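Local coordinates for threonine--tRNA ligase catalytic subunit (Aeropyrum pernix, PDB 3A32), which catalyses the ATP-dependent attachment of threonine to tRNA(Thr), but probably cannot deacylate mischarged seryl-tRNA(Thr), lacking the domain for it, at residues M110-H115 with I308-L313; L189-K194 with R454-Q459; D414-D419 with R425-I430. All blocks are in the same frame, centred on the assembly; numbering follows the deposited sequence.

Overall arrangement
Following the chain from the N terminus, contact 1 opens at 110-115, leading into helix 112-126, and closes at 308-313 on strand 306-316, so that a zinc ion joins two distant parts of the class II catalytic core. Before that loop is shut, the chain passes 189-194, where contact 2 opens; its partner, 454-459, comes only near the C terminus, so contacts 1 and 2 cross, with centres about 23 Å apart. Contact 3 (414-419 with 425-430) is a beta hairpin in the anticodon-binding domain, nested inside the loop of contact 2 and in series after contact 1. From its second strand the chain runs into helix 435-457, whose far end makes contact 2 against the core.

Contact 1: M110-H115 with I308-L313; sequences MNCPYH and IIHRAL. With ZN (zinc ion), chain G.
C112 and H310 meet through a shared zinc ion, in a Cys-His-His site within the class II synthetase core. C112 lies near the beginning of helix 112-126. H310 is on strand 306-316 of the large, mostly antiparallel catalytic sheet, the strand that leads into the motif 3 helix 317-327. Direct packing is slight, and the metal does the joining: C112 SG binds the zinc ion at 2.3 Å and H310 ND1 binds it at 2.1 Å. NE2 of H166, from the neighbouring strand 159-170, is the third protein ligand, and a water whose O lies 2.0 Å from the zinc ion is the fourth. The angle SG-zinc-ND1 is 109°, as expected of a tetrahedral site. In threonyl-tRNA synthetases the zinc ion holds the substrate's amino and hydroxyl groups, so the water probably sits where threonine would bind. A second shell steadies the ligands. D284 takes a hydrogen bond from H310 NE2, which fixes the ring's rotation and would tend to make ND1 a stronger donor, while H115, itself tied to E138, is hydrogen-bonded to H166. C112 pays some torsional price: with chi1 at -20°, SG almost eclipses the backbone N. That turn leaves SG at the edge of the H310 imidazole, near its plane, with C112 SG 3.5 Å from H310 CE1.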
loop_
_atom_site.group_PDB
_atom_site.type_symbol
_atom_site.label_atom_id
_atom_site.label_comp_id
_atom_site.label_asym_id
_atom_site.label_seq_id
_atom_site.Cartn_x
_atom_site.Cartn_y
_atom_site.Cartn_z
ATOM N N MET A 110 -11.770 -1.987 13.925
ATOM C CA MET A 110 -10.715 -2.961 14.183
ATOM C C MET A 110 -10.711 -3.996 13.088
ATOM O O MET A 110 -11.768 -4.247 12.495
ATOM C CB MET A 110 -10.962 -3.644 15.536
ATOM C CG MET A 110 -12.292 -4.408 15.671
ATOM S SD MET A 110 -12.788 -4.678 17.439
ATOM C CE MET A 110 -11.317 -4.064 18.312
ATOM N N ASN A 111 -9.546 -4.605 12.821
ATOM C CA ASN A 111 -9.422 -5.613 11.717
ATOM C C ASN A 111 -9.696 -7.029 12.147
ATOM O O ASN A 111 -9.944 -7.897 11.301
ATOM C CB ASN A 111 -8.050 -5.601 11.061
ATOM C CG ASN A 111 -7.598 -4.221 10.660
ATOM O OD1 ASN A 111 -6.578 -3.719 11.137
ATOM N ND2 ASN A 111 -8.331 -3.604 9.784
ATOM N N CYS A 112 -9.643 -7.263 13.460
ATOM C CA CYS A 112 -9.790 -8.615 14.067
ATOM C C CYS A 112 -10.854 -9.572 13.517
ATOM O O CYS A 112 -10.515 -10.721 13.224
ATOM C CB CYS A 112 -9.939 -8.530 15.622
ATOM S SG CYS A 112 -9.345 -6.969 16.373
ATOM N N PRO A 113 -12.151 -9.162 13.516
ATOM C CA PRO A 113 -13.226 -10.012 12.991
ATOM C C PRO A 113 -13.030 -10.374 11.519
ATOM O O PRO A 113 -13.313 -11.520 11.134
ATOM C CB PRO A 113 -14.488 -9.149 13.186
ATOM C CG PRO A 113 -14.140 -8.185 14.335
ATOM C CD PRO A 113 -12.665 -7.922 14.137
ATOM N N TYR A 114 -12.528 -9.431 10.714
ATOM C CA TYR A 114 -12.218 -9.744 9.303
ATOM C C TYR A 114 -11.107 -10.790 9.210
ATOM O O TYR A 114 -11.251 -11.760 8.488
ATOM C CB TYR A 114 -11.938 -8.485 8.466
ATOM C CG TYR A 114 -13.197 -7.835 7.818
ATOM C CD1 TYR A 114 -13.449 -6.468 7.930
ATOM C CD2 TYR A 114 -14.082 -8.580 7.053
ATOM C CE1 TYR A 114 -14.556 -5.866 7.338
ATOM C CE2 TYR A 114 -15.186 -7.976 6.427
ATOM C CZ TYR A 114 -15.418 -6.639 6.579
ATOM O OH TYR A 114 -16.524 -6.060 5.979
ATOM N N HIS A 115 -10.032 -10.630 9.987
ATOM C CA HIS A 115 -8.889 -11.592 9.985
ATOM C C HIS A 115 -9.327 -12.971 10.424
ATOM O O HIS A 115 -8.818 -13.939 9.902
ATOM C CB HIS A 115 -7.738 -11.096 10.877
ATOM C CG HIS A 115 -7.040 -9.890 10.315
ATOM N ND1 HIS A 115 -5.869 -9.384 10.838
ATOM C CD2 HIS A 115 -7.340 -9.114 9.243
ATOM C CE1 HIS A 115 -5.476 -8.359 10.108
ATOM N NE2 HIS A 115 -6.348 -8.174 9.138
ATOM N N ILE A 308 -5.420 -17.179 20.963
ATOM C CA ILE A 308 -5.700 -16.141 19.990
ATOM C C ILE A 308 -5.002 -14.843 20.445
ATOM O O ILE A 308 -5.157 -14.376 21.598
ATOM C CB ILE A 308 -7.218 -15.928 19.812
ATOM C CG1 ILE A 308 -7.842 -16.972 18.893
ATOM C CG2 ILE A 308 -7.479 -14.599 19.121
ATOM C CD1 ILE A 308 -7.831 -18.458 19.349
ATOM N N ILE A 309 -4.204 -14.277 19.545
ATOM C CA ILE A 309 -3.426 -13.122 19.898
ATOM C C ILE A 309 -3.667 -11.986 18.894
ATOM O O ILE A 309 -3.682 -12.208 17.687
ATOM C CB ILE A 309 -1.900 -13.483 20.005
ATOM C CG1 ILE A 309 -1.657 -14.440 21.167
ATOM C CG2 ILE A 309 -1.032 -12.210 20.130
ATOM C CD1 ILE A 309 -0.268 -15.060 21.235
ATOM N N HIS A 310 -3.885 -10.794 19.430
ATOM C CA HIS A 310 -3.782 -9.526 18.704
ATOM C C HIS A 310 -2.376 -9.006 18.977
ATOM O O HIS A 310 -1.934 -9.057 20.122
ATOM C CB HIS A 310 -4.680 -8.465 19.342
ATOM C CG HIS A 310 -6.112 -8.866 19.537
ATOM N ND1 HIS A 310 -7.115 -8.444 18.698
ATOM C CD2 HIS A 310 -6.719 -9.587 20.517
ATOM C CE1 HIS A 310 -8.276 -8.894 19.140
ATOM N NE2 HIS A 310 -8.062 -9.581 20.250
ATOM N N ARG A 311 -1.673 -8.485 17.969
ATOM C CA ARG A 311 -0.360 -7.879 18.227
ATOM C C ARG A 311 -0.052 -6.754 17.260
ATOM O O ARG A 311 -0.395 -6.847 16.101
ATOM C CB ARG A 311 0.752 -8.940 18.210
ATOM C CG ARG A 311 0.848 -9.854 16.971
ATOM C CD ARG A 311 2.004 -9.473 16.019
ATOM N NE ARG A 311 1.799 -8.261 15.209
ATOM C CZ ARG A 311 2.699 -7.781 14.340
ATOM N NH1 ARG A 311 3.867 -8.412 14.147
ATOM N NH2 ARG A 311 2.433 -6.675 13.649
ATOM N N ALA A 312 0.575 -5.676 17.723
ATOM C CA ALA A 312 1.186 -4.707 16.815
ATOM C C ALA A 312 2.587 -4.466 17.337
ATOM O O ALA A 312 2.799 -4.627 18.519
ATOM C CB ALA A 312 0.371 -3.404 16.776
ATOM N N LEU A 313 3.516 -4.019 16.495
ATOM C CA LEU A 313 4.866 -3.641 16.926
ATOM C C LEU A 313 4.941 -2.165 17.216
ATOM O O LEU A 313 5.455 -1.790 18.236
ATOM C CB LEU A 313 5.949 -4.032 15.900
ATOM C CG LEU A 313 5.902 -5.451 15.282
ATOM C CD1 LEU A 313 7.043 -5.629 14.286
ATOM C CD2 LEU A 313 5.946 -6.594 16.316
HETATM ZN ZN ZN G . -7.172 -7.438 16.895
HETATM O O HOH W 1 -5.657 -6.104 16.762
#

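Contact 2: L189-K194 with R454-Q459; sequences LERLFK and RSLSGQ
R191 lays its CB against L456 CG at 3.9 Å, then runs on in an extended chain past S455. With CG beside the backbone N (chi1 -66°), the arginine is carried along the surface of the other helix end, and R191 NH1 gives a hydrogen bond to S455 OG, 3.1 Å long. The bond is bent, 136° at the hydrogen, and the oxygen lies 30° out of the guanidinium plane. S455 OG has a stronger partner in its own helix, the carbonyl of P452. Next comes L192, whose CB sits 3.9 Å from L456 CD1. Here the last turns of two helices meet: 174-191 belongs to the catalytic core, while 435-457 runs back to it from the sheet of the anticodon-binding domain. Helix 48-65 completes the apolar cluster, with L55 on L192 and F62 on L456. Cut back to an alanine, L456 would probably open a gap beside R191 CB and L192 CB and leave F62 without this neighbour. Beyond L192, F193 turns into the core to meet the ring of F320, and the carbonyl oxygens of F193 and K194 both accept hydrogen bonds from R328.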
loop_
_atom_site.group_PDB
_atom_site.type_symbol
_atom_site.label_atom_id
_atom_site.label_comp_id
_atom_site.label_asym_id
_atom_site.label_seq_id
_atom_site.Cartn_x
_atom_site.Cartn_y
_atom_site.Cartn_z
ATOM N N LEU A 189 12.213 -1.477 15.091
ATOM C CA LEU A 189 12.799 -0.312 15.742
ATOM C C LEU A 189 14.222 -0.001 15.313
ATOM O O LEU A 189 14.530 1.147 14.980
ATOM C CB LEU A 189 12.787 -0.433 17.252
ATOM C CG LEU A 189 11.428 -0.373 17.942
ATOM C CD1 LEU A 189 11.777 -0.016 19.326
ATOM C CD2 LEU A 189 10.499 0.645 17.359
ATOM N N GLU A 190 15.078 -1.019 15.324
ATOM C CA GLU A 190 16.509 -0.831 15.102
ATOM C C GLU A 190 16.845 -0.581 13.649
ATOM O O GLU A 190 17.690 0.245 13.328
ATOM C CB GLU A 190 17.328 -2.017 15.682
ATOM C CG GLU A 190 17.299 -2.030 17.206
ATOM C CD GLU A 190 18.184 -3.102 17.850
ATOM O OE1 GLU A 190 18.401 -4.155 17.222
ATOM O OE2 GLU A 190 18.666 -2.888 19.006
ATOM N N ARG A 191 16.171 -1.293 12.760
ATOM C CA ARG A 191 16.574 -1.294 11.355
ATOM C C ARG A 191 15.843 -0.318 10.497
ATOM O O ARG A 191 16.449 0.232 9.550
ATOM C CB ARG A 191 16.521 -2.708 10.771
ATOM C CG ARG A 191 17.591 -3.546 11.474
ATOM C CD ARG A 191 17.736 -4.915 10.967
ATOM N NE ARG A 191 18.666 -5.602 11.861
ATOM C CZ ARG A 191 19.120 -6.842 11.656
ATOM N NH1 ARG A 191 18.716 -7.543 10.585
ATOM N NH2 ARG A 191 19.969 -7.372 12.534
ATOM N N LEU A 192 14.565 -0.088 10.816
ATOM C CA LEU A 192 13.759 0.866 10.059
ATOM C C LEU A 192 13.891 2.229 10.677
ATOM O O LEU A 192 14.088 3.240 9.972
ATOM C CB LEU A 192 12.287 0.440 9.959
ATOM C CG LEU A 192 11.351 1.361 9.192
ATOM C CD1 LEU A 192 11.794 1.543 7.733
ATOM C CD2 LEU A 192 9.940 0.810 9.260
ATOM N N PHE A 193 13.817 2.268 11.998
ATOM C CA PHE A 193 13.826 3.547 12.694
ATOM C C PHE A 193 15.179 3.944 13.307
ATOM O O PHE A 193 15.333 5.081 13.762
ATOM C CB PHE A 193 12.634 3.648 13.670
ATOM C CG PHE A 193 11.283 3.706 12.955
ATOM C CD1 PHE A 193 10.907 4.848 12.234
ATOM C CD2 PHE A 193 10.430 2.614 12.939
ATOM C CE1 PHE A 193 9.654 4.945 11.530
ATOM C CE2 PHE A 193 9.198 2.696 12.244
ATOM C CZ PHE A 193 8.810 3.889 11.536
ATOM N N LYS A 194 16.161 3.042 13.314
ATOM C CA LYS A 194 17.459 3.334 13.987
ATOM C C LYS A 194 17.344 3.703 15.463
ATOM O O LYS A 194 18.060 4.603 15.957
ATOM C CB LYS A 194 18.189 4.460 13.244
ATOM C CG LYS A 194 18.323 4.195 11.741
ATOM C CD LYS A 194 19.184 2.922 11.512
ATOM C CE LYS A 194 20.604 3.160 12.069
ATOM N NZ LYS A 194 21.527 2.083 11.636
ATOM N N ARG A 454 16.716 -3.231 3.748
ATOM C CA ARG A 454 16.802 -4.475 2.962
ATOM C C ARG A 454 16.804 -5.765 3.775
ATOM O O ARG A 454 16.293 -6.776 3.303
ATOM C CB ARG A 454 18.052 -4.507 2.100
ATOM C CG ARG A 454 17.979 -3.604 0.900
ATOM C CD ARG A 454 18.979 -4.016 -0.162
ATOM N NE ARG A 454 20.347 -4.150 0.349
ATOM C CZ ARG A 454 21.200 -3.139 0.555
ATOM N NH1 ARG A 454 20.834 -1.865 0.317
ATOM N NH2 ARG A 454 22.442 -3.417 0.987
ATOM N N SER A 455 17.404 -5.758 4.958
ATOM C CA SER A 455 17.447 -7.005 5.751
ATOM C C SER A 455 16.079 -7.316 6.365
ATOM O O SER A 455 15.797 -8.426 6.734
ATOM C CB SER A 455 18.556 -7.009 6.823
ATOM O OG SER A 455 18.187 -6.161 7.895
ATOM N N LEU A 456 15.233 -6.305 6.473
ATOM C CA LEU A 456 13.867 -6.479 6.951
ATOM C C LEU A 456 12.973 -6.957 5.816
ATOM O O LEU A 456 12.222 -7.897 5.978
ATOM C CB LEU A 456 13.312 -5.143 7.447
ATOM C CG LEU A 456 13.786 -4.511 8.738
ATOM C CD1 LEU A 456 12.972 -3.205 8.909
ATOM C CD2 LEU A 456 13.577 -5.418 9.922
ATOM N N SER A 457 13.049 -6.294 4.666
ATOM C CA SER A 457 12.049 -6.481 3.610
ATOM C C SER A 457 12.536 -7.017 2.250
ATOM O O SER A 457 11.728 -7.243 1.329
ATOM C CB SER A 457 11.222 -5.206 3.453
ATOM O OG SER A 457 12.096 -4.114 3.305
ATOM N N GLY A 458 13.828 -7.279 2.136
ATOM C CA GLY A 458 14.378 -7.778 0.904
ATOM C C GLY A 458 14.704 -6.591 0.026
ATOM O O GLY A 458 15.757 -6.517 -0.536
ATOM N N GLN A 459 13.794 -5.631 -0.064
ATOM C CA GLN A 459 13.916 -4.532 -1.033
ATOM C C GLN A 459 13.752 -3.262 -0.220
ATOM O O GLN A 459 12.865 -3.187 0.633
ATOM C CB GLN A 459 12.812 -4.687 -2.137
ATOM C CG GLN A 459 12.643 -6.188 -2.708
ATOM C CD GLN A 459 11.545 -6.363 -3.789
ATOM O OE1 GLN A 459 10.320 -6.392 -3.500
ATOM N NE2 GLN A 459 12.001 -6.495 -5.066
#

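Contact 3: D414-D419 with R425-I430; sequences DVRVFD and RRRLAI. With SO4 (sulfate ion), chain D.
The carboxylate of D414 lies over one face of the R427 guanidinium, the two planes only 16° apart. No N-H of R427 points at the carboxylate, so this salt bridge, 3.6 Å from D414 OD1 to R427 NE, rests on charge alone. At its edge the same guanidinium holds a sulfate ion, probably from the crystallisation liquor: R427 NH1 reaches O3 at 2.8 Å and NH2 binds O4; K406 NZ is also hydrogen-bonded to the sulfate. D414 takes its hydrogen bonds from R416, which grips it side-on: R416 NE to D414 OD1 is 2.8 Å and almost straight (177°), and R416 NH2 to OD2 is 2.7 Å, on the syn side. Further along, the R425 guanidinium has F418 CB over one face, 3.7 Å from its NH1, with the phenyl ring turned nearly upright to it (86°). R425 bends at chi2 to bring NH1 weakly to R416 O, but its main partner is E392. Beneath these groups runs an antiparallel beta hairpin on the margin of the anticodon-binding domain's sheet, with V415-L428 and V417-R426 as its hydrogen-bonded pairs. On the other face V415 CG2 touches I430 CG1 at 3.7 Å and V417 CG2 meets L428 CD1 at 3.8 Å. The hairpin thus packs V415, V417 and I430 towards helix 435-457, while R416, R425 and R427 gather on the face that carries D414, whose charge probably offsets the nearness of R416 and R427.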
loop_
_atom_site.group_PDB
_atom_site.type_symbol
_atom_site.label_atom_id
_atom_site.label_comp_id
_atom_site.label_asym_id
_atom_site.label_seq_id
_atom_site.Cartn_x
_atom_site.Cartn_y
_atom_site.Cartn_z
ATOM N N ASP A 414 31.114 17.261 -1.701
ATOM C CA ASP A 414 30.970 17.472 -0.256
ATOM C C ASP A 414 29.563 16.980 0.140
ATOM O O ASP A 414 28.543 17.631 -0.168
ATOM C CB ASP A 414 31.164 18.952 0.075
ATOM C CG ASP A 414 30.831 19.302 1.501
ATOM O OD1 ASP A 414 30.351 18.470 2.269
ATOM O OD2 ASP A 414 31.058 20.472 1.882
ATOM N N VAL A 415 29.528 15.817 0.800
ATOM C CA VAL A 415 28.300 15.081 1.007
ATOM C C VAL A 415 28.102 14.877 2.500
ATOM O O VAL A 415 28.968 14.315 3.168
ATOM C CB VAL A 415 28.329 13.710 0.282
ATOM C CG1 VAL A 415 27.093 12.876 0.580
ATOM C CG2 VAL A 415 28.458 13.894 -1.187
ATOM N N ARG A 416 26.955 15.330 3.002
ATOM C CA ARG A 416 26.662 15.400 4.419
ATOM C C ARG A 416 25.407 14.604 4.750
ATOM O O ARG A 416 24.270 15.017 4.504
ATOM C CB ARG A 416 26.539 16.866 4.870
ATOM C CG ARG A 416 27.638 17.696 4.222
ATOM C CD ARG A 416 27.947 18.897 5.002
ATOM N NE ARG A 416 29.096 19.603 4.457
ATOM C CZ ARG A 416 29.531 20.762 4.933
ATOM N NH1 ARG A 416 28.912 21.344 5.965
ATOM N NH2 ARG A 416 30.607 21.316 4.401
ATOM N N VAL A 417 25.656 13.441 5.313
ATOM C CA VAL A 417 24.639 12.514 5.773
ATOM C C VAL A 417 24.274 12.918 7.210
ATOM O O VAL A 417 25.101 13.404 7.968
ATOM C CB VAL A 417 25.228 11.065 5.652
ATOM C CG1 VAL A 417 24.266 10.019 6.226
ATOM C CG2 VAL A 417 25.563 10.718 4.168
ATOM N N PHE A 418 23.028 12.808 7.592
ATOM C CA PHE A 418 22.663 13.205 8.932
ATOM C C PHE A 418 22.722 11.958 9.782
ATOM O O PHE A 418 22.088 10.942 9.465
ATOM C CB PHE A 418 21.264 13.831 9.002
ATOM C CG PHE A 418 20.958 14.337 10.350
ATOM C CD1 PHE A 418 21.378 15.656 10.740
ATOM C CD2 PHE A 418 20.370 13.476 11.307
ATOM C CE1 PHE A 418 21.172 16.126 12.063
ATOM C CE2 PHE A 418 20.165 13.922 12.643
ATOM C CZ PHE A 418 20.542 15.257 13.023
ATOM N N ASP A 419 23.470 12.032 10.861
ATOM C CA ASP A 419 23.716 10.894 11.739
ATOM C C ASP A 419 22.696 10.869 12.865
ATOM O O ASP A 419 22.706 11.740 13.723
ATOM C CB ASP A 419 25.093 11.039 12.365
ATOM C CG ASP A 419 25.633 9.723 12.838
ATOM O OD1 ASP A 419 25.804 8.844 11.945
ATOM O OD2 ASP A 419 25.861 9.554 14.068
ATOM N N ARG A 425 25.020 16.282 11.265
ATOM C CA ARG A 425 25.581 16.048 9.929
ATOM C C ARG A 425 26.994 15.467 9.968
ATOM O O ARG A 425 27.848 15.871 10.783
ATOM C CB ARG A 425 25.632 17.363 9.131
ATOM C CG ARG A 425 24.265 17.925 8.787
ATOM C CD ARG A 425 23.752 17.349 7.488
ATOM N NE ARG A 425 22.388 17.825 7.203
ATOM C CZ ARG A 425 21.499 17.132 6.506
ATOM N NH1 ARG A 425 21.812 15.926 6.023
ATOM N NH2 ARG A 425 20.308 17.634 6.314
ATOM N N ARG A 426 27.264 14.543 9.074
ATOM C CA ARG A 426 28.590 14.003 8.995
ATOM C C ARG A 426 29.074 14.099 7.562
ATOM O O ARG A 426 28.439 13.567 6.660
ATOM C CB ARG A 426 28.612 12.558 9.500
ATOM C CG ARG A 426 29.997 11.943 9.538
ATOM C CD ARG A 426 29.996 10.566 10.271
ATOM N NE ARG A 426 29.418 9.544 9.414
ATOM C CZ ARG A 426 30.071 8.929 8.423
ATOM N NH1 ARG A 426 31.363 9.210 8.159
ATOM N NH2 ARG A 426 29.417 8.019 7.698
ATOM N N ARG A 427 30.223 14.764 7.383
ATOM C CA ARG A 427 30.812 15.028 6.079
ATOM C C ARG A 427 31.521 13.858 5.490
ATOM O O ARG A 427 32.314 13.188 6.153
ATOM C CB ARG A 427 31.768 16.228 6.172
ATOM C CG ARG A 427 32.152 16.796 4.850
ATOM C CD ARG A 427 32.820 18.127 4.962
ATOM N NE ARG A 427 33.594 18.330 3.744
ATOM C CZ ARG A 427 34.354 19.393 3.472
ATOM N NH1 ARG A 427 34.495 20.384 4.337
ATOM N NH2 ARG A 427 35.017 19.435 2.332
ATOM N N LEU A 428 31.233 13.587 4.218
ATOM C CA LEU A 428 31.965 12.564 3.457
ATOM C C LEU A 428 32.551 13.243 2.254
ATOM O O LEU A 428 32.003 14.209 1.750
ATOM C CB LEU A 428 31.065 11.423 2.952
ATOM C CG LEU A 428 30.028 10.778 3.859
ATOM C CD1 LEU A 428 29.123 9.891 3.001
ATOM C CD2 LEU A 428 30.662 9.982 5.007
ATOM N N ALA A 429 33.660 12.717 1.781
ATOM C CA ALA A 429 34.330 13.242 0.581
ATOM C C ALA A 429 34.156 12.179 -0.505
ATOM O O ALA A 429 34.732 11.104 -0.422
ATOM C CB ALA A 429 35.784 13.470 0.862
ATOM N N ILE A 430 33.309 12.468 -1.485
ATOM C CA ILE A 430 32.965 11.514 -2.526
ATOM C C ILE A 430 33.630 11.895 -3.861
ATOM O O ILE A 430 33.189 12.838 -4.538
ATOM C CB ILE A 430 31.398 11.362 -2.719
ATOM C CG1 ILE A 430 30.684 10.888 -1.442
ATOM C CG2 ILE A 430 31.124 10.365 -3.797
ATOM C CD1 ILE A 430 31.205 9.642 -0.825
HETATM S S SO4 D . 36.844 22.499 2.287
HETATM O O1 SO4 D . 37.321 23.848 2.001
HETATM O O2 SO4 D . 38.026 21.638 2.448
HETATM O O3 SO4 D . 36.028 22.541 3.496
HETATM O O4 SO4 D . 35.934 22.075 1.222
#